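Side-chain contacts in glycoside hydrolase family 88 protein (Bacteroides vulgatus, PDB 4Q88), which is of unproven function but probably hydrolyses glycosidic bonds as a family 88 glycoside hydrolase: residues Y60-Y63 / S64-A68; L290-A293 / D294-S297; A76-N80 / K81-R85. One frame throughout, in Å; residues are numbered along the deposited sequence.

All three contacts are local, each formed within one unbroken run of residues, and they follow one another along the chain without nesting or crossing. Contact 1 lies within helix 58-70 and joins its successive turns. Contact 3 comes next, in the loop between that helix and helix 103-113, where it closes a tight turn at the surface; nearest atoms of the two are about 10 Å apart. Contact 2, much later, closes the short connection after helix 272-287 and starts helix 293-311. Contacts 2 and 3 stand on opposite sides of the chain's centre, their own centres about 45 Å apart, in an (alpha/alpha)6-barrel fold.

Contact 1 (Y60-Y63 / S64-A68); sequences YLQY and SIDWA
Residues 60-68 run as unbroken alpha-helix, with Leu61 O accepting from Ile65 N at 3.0 Å and Tyr63 O from Trp67 N at 3.1 Å, while the link from Ser64 N to Tyr60 O is weak. On the outer face, Gln62 reaches one turn on to Asp66: its NE2 donates to Asp66 OD1 at 2.8 Å, with a nearly straight N-H...O angle of 165°. The carboxylate oxygen lies close to the amide plane of Gln62, whereas NE2 arrives on the syn side of OD1 but well out of the carboxylate plane. The amide and carboxylate planes are turned 54° apart. A bend at chi2 (64°) in Gln62 brings NE2 to Asp66. The same NE2 passes 3.7 Å from Ile65 CG2. Beside this polar pair, CD1 of Ile65 rests 4.0 Å from Leu61 CG, an apolar contact between residues four apart. Both pairs, Gln62 with Asp66 and Leu61 with Ile65, are i to i+4 contacts, each joining residues one turn apart on the same side of the helix, and helix 58-70 is part of the (alpha/alpha)6 barrel characteristic of family 88. Leu61 also touches Leu110 and Leu113 of helix 103-113. Other side chains of these turns are buried: Tyr63 bonds through its hydroxyl to His31 O, and Ser64 OG bonds to His45 and Asn48 of helix 39-55. CB of Trp67 lies 3.6 Å from Tyr63 O, but its indole, with CG anti to the backbone N, leads away from residues 60-63 and stacks on His45.

Contact 2 (L290-A293 / D294-S297); sequences LLNA and DIYS
An asparagine N-cap opens helix 293-311, where Asn292 turns its side chain back over the first turn. Its OD1 accepts from Ile295 N at 2.9 Å, with an N-H...O angle of 157° and the donor lying in the plane of the side-chain carbonyl. With CG of Asn292 opposite its own backbone N (chi1 179°), the amide is swung toward the start of the helix, and OD1 also stands 2.9 Å from Asp294 N. The other end of the amide is held through solvent: ND2 donates to a water at 2.8 Å, and that water in turn donates to Asp294 OD2 at 2.9 Å. This bridge helps fix the rotation of the amide, leaving OD1 directed at the backbone. The carboxylate of Asp294 near the helix start would probably interact well with the helix dipole. Asn292 O meanwhile receives Tyr296 N at 3.0 Å, which closes the first full turn. Straddling the cap, CB of Leu291 packs at 3.7 Å against Tyr296 CD2, and the two side chains cross at about a right angle. CG2 of neighbouring Ile295 lies over one face of the tyrosine ring, toward its rim. Leu291 and Tyr296 are both buried against helix 233-249, Leu291 on Phe240 and Ala244, Tyr296 on Lys245 and Ala248, and Tyr296 also touches Ile286 of helix 272-287. Typical of a capped alpha-helix N terminus is this combination: an N-cap asparagine together with a hydrophobic staple, Leu291 to Tyr296, across the start of the helix.

Contact 3 (A76-N80 / K81-R85); sequences ATSNN and KAEWR
An ST turn built on Ser78 leads into a short 3-10 segment, 81-83, and the serine hydroxyl joins the two. Ser78 OG accepts from Asn80 N at 3.0 Å and donates to Glu83 OE2 at 2.7 Å, which it meets on the anti lone pair, the one facing away from the other carboxylate oxygen. Glu83 can reach back because its CG sits between the backbone N and the carbonyl carbon (chi1 80°) and the chain then runs extended. On the way, Glu83 CG passes 3.2 Å from Asn80 O. That carbonyl oxygen accepts from Glu83 N at 2.9 Å, with the donor well above the carbonyl plane. The indole of Trp84 turns its NE1 edge to Ser78, giving two weak bonds: 3.0 Å from NE1 to Ser78 O, and a longer one to Ser78 OG, which lies in the ring plane. Three partners thus surround the serine hydroxyl, and the bond to Glu83 is the shortest of them. Asn80 adds a weak bond of its own, its OD1 accepting from Ala82 N at 3.4 Å. Over one face of the indole lies Lys81 CG, 3.5 Å above the plane and toward the rim. Lys81 NZ donates to a water that also lies near Asn79 O, and forms a salt bridge with Glu125. Between helices 58-70 and 103-113 in sequence, the turn leans on helix 117-132: Arg122 bonds to the carbonyls of Ala76 and Ser78, and Trp84 rests on Arg122 and Glu125.

Contact 1 (Y60-Y63 / S64-A68)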
# COMPACT_ATOMS: atom_id res chain seq x y z
N TYR A 60 19.26 7.85 -2.63
CA TYR A 60 17.85 7.56 -2.35
C TYR A 60 17.75 7.00 -0.94
O TYR A 60 16.89 7.37 -0.17
CB TYR A 60 17.24 6.57 -3.35
CG TYR A 60 17.13 7.03 -4.78
CD1 TYR A 60 17.14 8.38 -5.15
CD2 TYR A 60 16.94 6.11 -5.77
CE1 TYR A 60 17.02 8.76 -6.48
CE2 TYR A 60 16.83 6.48 -7.09
CZ TYR A 60 16.88 7.81 -7.44
OH TYR A 60 16.78 8.14 -8.77
N LEU A 61 18.71 6.16 -0.56
CA LEU A 61 18.71 5.61 0.80
C LEU A 61 18.84 6.72 1.85
O LEU A 61 18.15 6.74 2.87
CB LEU A 61 19.86 4.61 0.96
CG LEU A 61 19.82 3.79 2.25
CD1 LEU A 61 18.63 2.84 2.15
CD2 LEU A 61 21.17 3.04 2.38
N GLN A 62 19.73 7.67 1.58
CA GLN A 62 19.97 8.74 2.51
C GLN A 62 18.75 9.62 2.62
O GLN A 62 18.53 10.23 3.68
CB GLN A 62 21.14 9.62 2.02
CG GLN A 62 21.62 10.60 3.10
CD GLN A 62 22.17 9.87 4.30
OE1 GLN A 62 22.91 8.92 4.15
NE2 GLN A 62 21.81 10.28 5.50
N TYR A 63 17.93 9.70 1.57
CA TYR A 63 16.67 10.48 1.68
C TYR A 63 15.74 9.88 2.76
O TYR A 63 15.14 10.63 3.57
CB TYR A 63 16.00 10.59 0.32
CG TYR A 63 14.84 11.55 0.23
CD1 TYR A 63 13.55 11.11 0.46
CD2 TYR A 63 15.02 12.88 -0.16
CE1 TYR A 63 12.47 11.97 0.37
CE2 TYR A 63 13.93 13.76 -0.24
CZ TYR A 63 12.64 13.28 0.03
OH TYR A 63 11.53 14.09 -0.08
N SER A 64 15.60 8.56 2.75
CA SER A 64 14.81 7.87 3.78
C SER A 64 15.45 7.96 5.17
O SER A 64 14.76 8.12 6.18
CB SER A 64 14.48 6.42 3.38
OG SER A 64 13.50 6.41 2.35
N ILE A 65 16.77 7.85 5.25
CA ILE A 65 17.45 7.94 6.54
C ILE A 65 17.24 9.34 7.11
O ILE A 65 16.95 9.49 8.28
CB ILE A 65 18.96 7.65 6.41
CG1 ILE A 65 19.19 6.18 6.06
CG2 ILE A 65 19.73 8.06 7.68
CD1 ILE A 65 20.59 5.85 5.57
N ASP A 66 17.34 10.35 6.26
CA ASP A 66 17.20 11.75 6.72
C ASP A 66 15.78 11.97 7.22
O ASP A 66 15.55 12.70 8.19
CB ASP A 66 17.54 12.74 5.59
CG ASP A 66 19.02 12.83 5.29
OD1 ASP A 66 19.84 12.18 6.00
OD2 ASP A 66 19.35 13.46 4.26
N TRP A 67 14.80 11.36 6.55
CA TRP A 67 13.41 11.45 7.05
C TRP A 67 13.21 10.73 8.36
O TRP A 67 12.57 11.27 9.27
CB TRP A 67 12.46 10.89 6.00
CG TRP A 67 11.02 10.69 6.38
CD1 TRP A 67 10.05 11.64 6.47
CD2 TRP A 67 10.37 9.43 6.56
NE1 TRP A 67 8.82 11.06 6.71
CE2 TRP A 67 8.99 9.70 6.79
CE3 TRP A 67 10.81 8.11 6.58
CZ2 TRP A 67 8.06 8.67 6.99
CZ3 TRP A 67 9.89 7.10 6.78
CH2 TRP A 67 8.52 7.39 7.01
N ALA A 68 13.78 9.52 8.50
CA ALA A 68 13.65 8.79 9.74
C ALA A 68 14.34 9.53 10.91
O ALA A 68 13.80 9.59 12.00
CB ALA A 68 14.20 7.41 9.61

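Contact 2 (L290-A293 / D294-S297)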
# COMPACT_ATOMS: atom_id res chain seq x y z
N LEU A 290 2.74 -17.26 -7.96
CA LEU A 290 1.44 -17.41 -7.32
C LEU A 290 0.28 -17.06 -8.24
O LEU A 290 -0.88 -17.44 -7.97
CB LEU A 290 1.40 -16.54 -6.05
CG LEU A 290 2.30 -16.97 -4.91
CD1 LEU A 290 1.98 -16.06 -3.74
CD2 LEU A 290 2.09 -18.44 -4.51
N LEU A 291 0.58 -16.41 -9.37
CA LEU A 291 -0.39 -16.11 -10.40
C LEU A 291 0.10 -16.56 -11.75
O LEU A 291 1.27 -16.32 -12.12
CB LEU A 291 -0.63 -14.59 -10.45
CG LEU A 291 -1.07 -13.91 -9.20
CD1 LEU A 291 -1.17 -12.41 -9.47
CD2 LEU A 291 -2.43 -14.46 -8.74
N ASN A 292 -0.79 -17.22 -12.48
CA ASN A 292 -0.47 -17.76 -13.78
C ASN A 292 -0.08 -16.65 -14.77
O ASN A 292 -0.84 -15.70 -15.01
CB ASN A 292 -1.65 -18.58 -14.33
CG ASN A 292 -1.36 -19.15 -15.70
OD1 ASN A 292 -1.46 -18.47 -16.71
ND2 ASN A 292 -0.95 -20.42 -15.73
N ALA A 293 1.12 -16.77 -15.33
CA ALA A 293 1.64 -15.72 -16.24
C ALA A 293 0.80 -15.50 -17.49
O ALA A 293 0.67 -14.38 -17.95
CB ALA A 293 3.11 -16.01 -16.62
N ASP A 294 0.27 -16.55 -18.10
CA ASP A 294 -0.48 -16.40 -19.32
C ASP A 294 -1.83 -15.71 -19.05
O ASP A 294 -2.26 -14.87 -19.82
CB ASP A 294 -0.70 -17.77 -19.96
CG ASP A 294 0.60 -18.39 -20.47
OD1 ASP A 294 1.51 -17.65 -20.91
OD2 ASP A 294 0.70 -19.63 -20.42
N ILE A 295 -2.46 -16.03 -17.93
CA ILE A 295 -3.74 -15.42 -17.58
C ILE A 295 -3.56 -13.94 -17.21
O ILE A 295 -4.30 -13.09 -17.68
CB ILE A 295 -4.41 -16.18 -16.42
CG1 ILE A 295 -4.87 -17.54 -16.93
CG2 ILE A 295 -5.58 -15.36 -15.84
CD1 ILE A 295 -5.33 -18.47 -15.83
N TYR A 296 -2.58 -13.65 -16.38
CA TYR A 296 -2.45 -12.30 -15.84
C TYR A 296 -1.54 -11.38 -16.61
O TYR A 296 -1.58 -10.19 -16.36
CB TYR A 296 -2.09 -12.31 -14.37
CG TYR A 296 -3.23 -12.88 -13.56
CD1 TYR A 296 -4.36 -12.11 -13.29
CD2 TYR A 296 -3.22 -14.18 -13.13
CE1 TYR A 296 -5.45 -12.64 -12.61
CE2 TYR A 296 -4.29 -14.71 -12.42
CZ TYR A 296 -5.41 -13.92 -12.19
OH TYR A 296 -6.44 -14.45 -11.48
N SER A 297 -0.69 -11.90 -17.50
CA SER A 297 0.23 -10.99 -18.24
C SER A 297 -0.56 -9.96 -19.13
O SER A 297 -0.22 -8.82 -19.15
CB SER A 297 1.41 -11.76 -18.94
OG SER A 297 2.34 -12.37 -18.02
O HOH W 1 -0.15 -21.35 -18.29

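Contact 3 (A76-N80 / K81-R85)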
# COMPACT_ATOMS: atom_id res chain seq x y z
N ALA A 76 3.62 8.78 15.78
CA ALA A 76 3.04 9.80 16.71
C ALA A 76 3.80 9.72 18.04
O ALA A 76 4.24 8.63 18.41
CB ALA A 76 1.59 9.56 16.94
N THR A 77 4.03 10.86 18.70
CA THR A 77 5.07 10.92 19.74
C THR A 77 4.63 10.81 21.23
O THR A 77 5.49 10.84 22.09
CB THR A 77 5.87 12.22 19.57
OG1 THR A 77 4.95 13.34 19.65
CG2 THR A 77 6.63 12.24 18.24
N SER A 78 3.34 10.68 21.55
CA SER A 78 2.90 10.63 22.95
C SER A 78 3.59 9.53 23.74
O SER A 78 3.64 8.35 23.29
CB SER A 78 1.40 10.45 23.07
OG SER A 78 1.12 10.06 24.41
N ASN A 79 4.11 9.83 24.93
CA ASN A 79 4.64 8.76 25.78
C ASN A 79 3.69 8.39 26.89
O ASN A 79 4.07 7.74 27.84
CB ASN A 79 6.00 9.14 26.36
CG ASN A 79 7.08 9.15 25.30
OD1 ASN A 79 7.21 8.24 24.51
ND2 ASN A 79 7.88 10.20 25.31
N ASN A 80 2.45 8.83 26.79
CA ASN A 80 1.46 8.49 27.78
C ASN A 80 0.47 7.46 27.23
O ASN A 80 -0.53 7.83 26.60
CB ASN A 80 0.72 9.77 28.12
CG ASN A 80 -0.32 9.58 29.21
OD1 ASN A 80 -0.44 8.51 29.80
ND2 ASN A 80 -1.04 10.66 29.50
N LYS A 81 0.70 6.18 27.53
CA LYS A 81 -0.09 5.10 26.94
C LYS A 81 -1.54 5.14 27.35
O LYS A 81 -2.42 4.66 26.61
CB LYS A 81 0.51 3.73 27.26
CG LYS A 81 1.83 3.45 26.55
CD LYS A 81 2.23 2.01 26.79
CE LYS A 81 3.58 1.63 26.19
NZ LYS A 81 4.68 2.39 26.81
N ALA A 82 -1.83 5.73 28.50
CA ALA A 82 -3.20 5.92 28.91
C ALA A 82 -3.99 6.78 27.92
O ALA A 82 -5.21 6.70 27.90
CB ALA A 82 -3.28 6.54 30.29
N GLU A 83 -3.34 7.66 27.17
CA GLU A 83 -4.07 8.51 26.20
C GLU A 83 -4.03 8.02 24.75
O GLU A 83 -4.60 8.67 23.84
CB GLU A 83 -3.59 9.95 26.22
CG GLU A 83 -2.32 10.23 25.45
CD GLU A 83 -1.86 11.67 25.56
OE1 GLU A 83 -2.72 12.54 25.86
OE2 GLU A 83 -0.67 11.94 25.30
N TRP A 84 -3.32 6.93 24.49
CA TRP A 84 -3.14 6.48 23.11
C TRP A 84 -4.47 6.10 22.45
O TRP A 84 -5.33 5.46 23.05
CB TRP A 84 -2.17 5.29 23.02
CG TRP A 84 -0.76 5.65 23.29
CD1 TRP A 84 -0.27 6.89 23.67
CD2 TRP A 84 0.38 4.80 23.15
NE1 TRP A 84 1.08 6.83 23.80
CE2 TRP A 84 1.52 5.57 23.52
CE3 TRP A 84 0.57 3.47 22.80
CZ2 TRP A 84 2.82 5.05 23.48
CZ3 TRP A 84 1.85 2.94 22.79
CH2 TRP A 84 2.97 3.73 23.13
N ARG A 85 -4.65 6.61 21.24
CA ARG A 85 -5.87 6.39 20.46
C ARG A 85 -5.58 5.64 19.19
O ARG A 85 -4.44 5.63 18.68
CB ARG A 85 -6.52 7.71 20.12
CG ARG A 85 -6.92 8.51 21.33
CD ARG A 85 -7.93 9.55 20.94
NE ARG A 85 -8.65 9.93 22.16
CZ ARG A 85 -9.95 10.17 22.23
NH1 ARG A 85 -10.72 10.13 21.14
NH2 ARG A 85 -10.47 10.47 23.42
O HOH W 2 4.88 4.86 27.69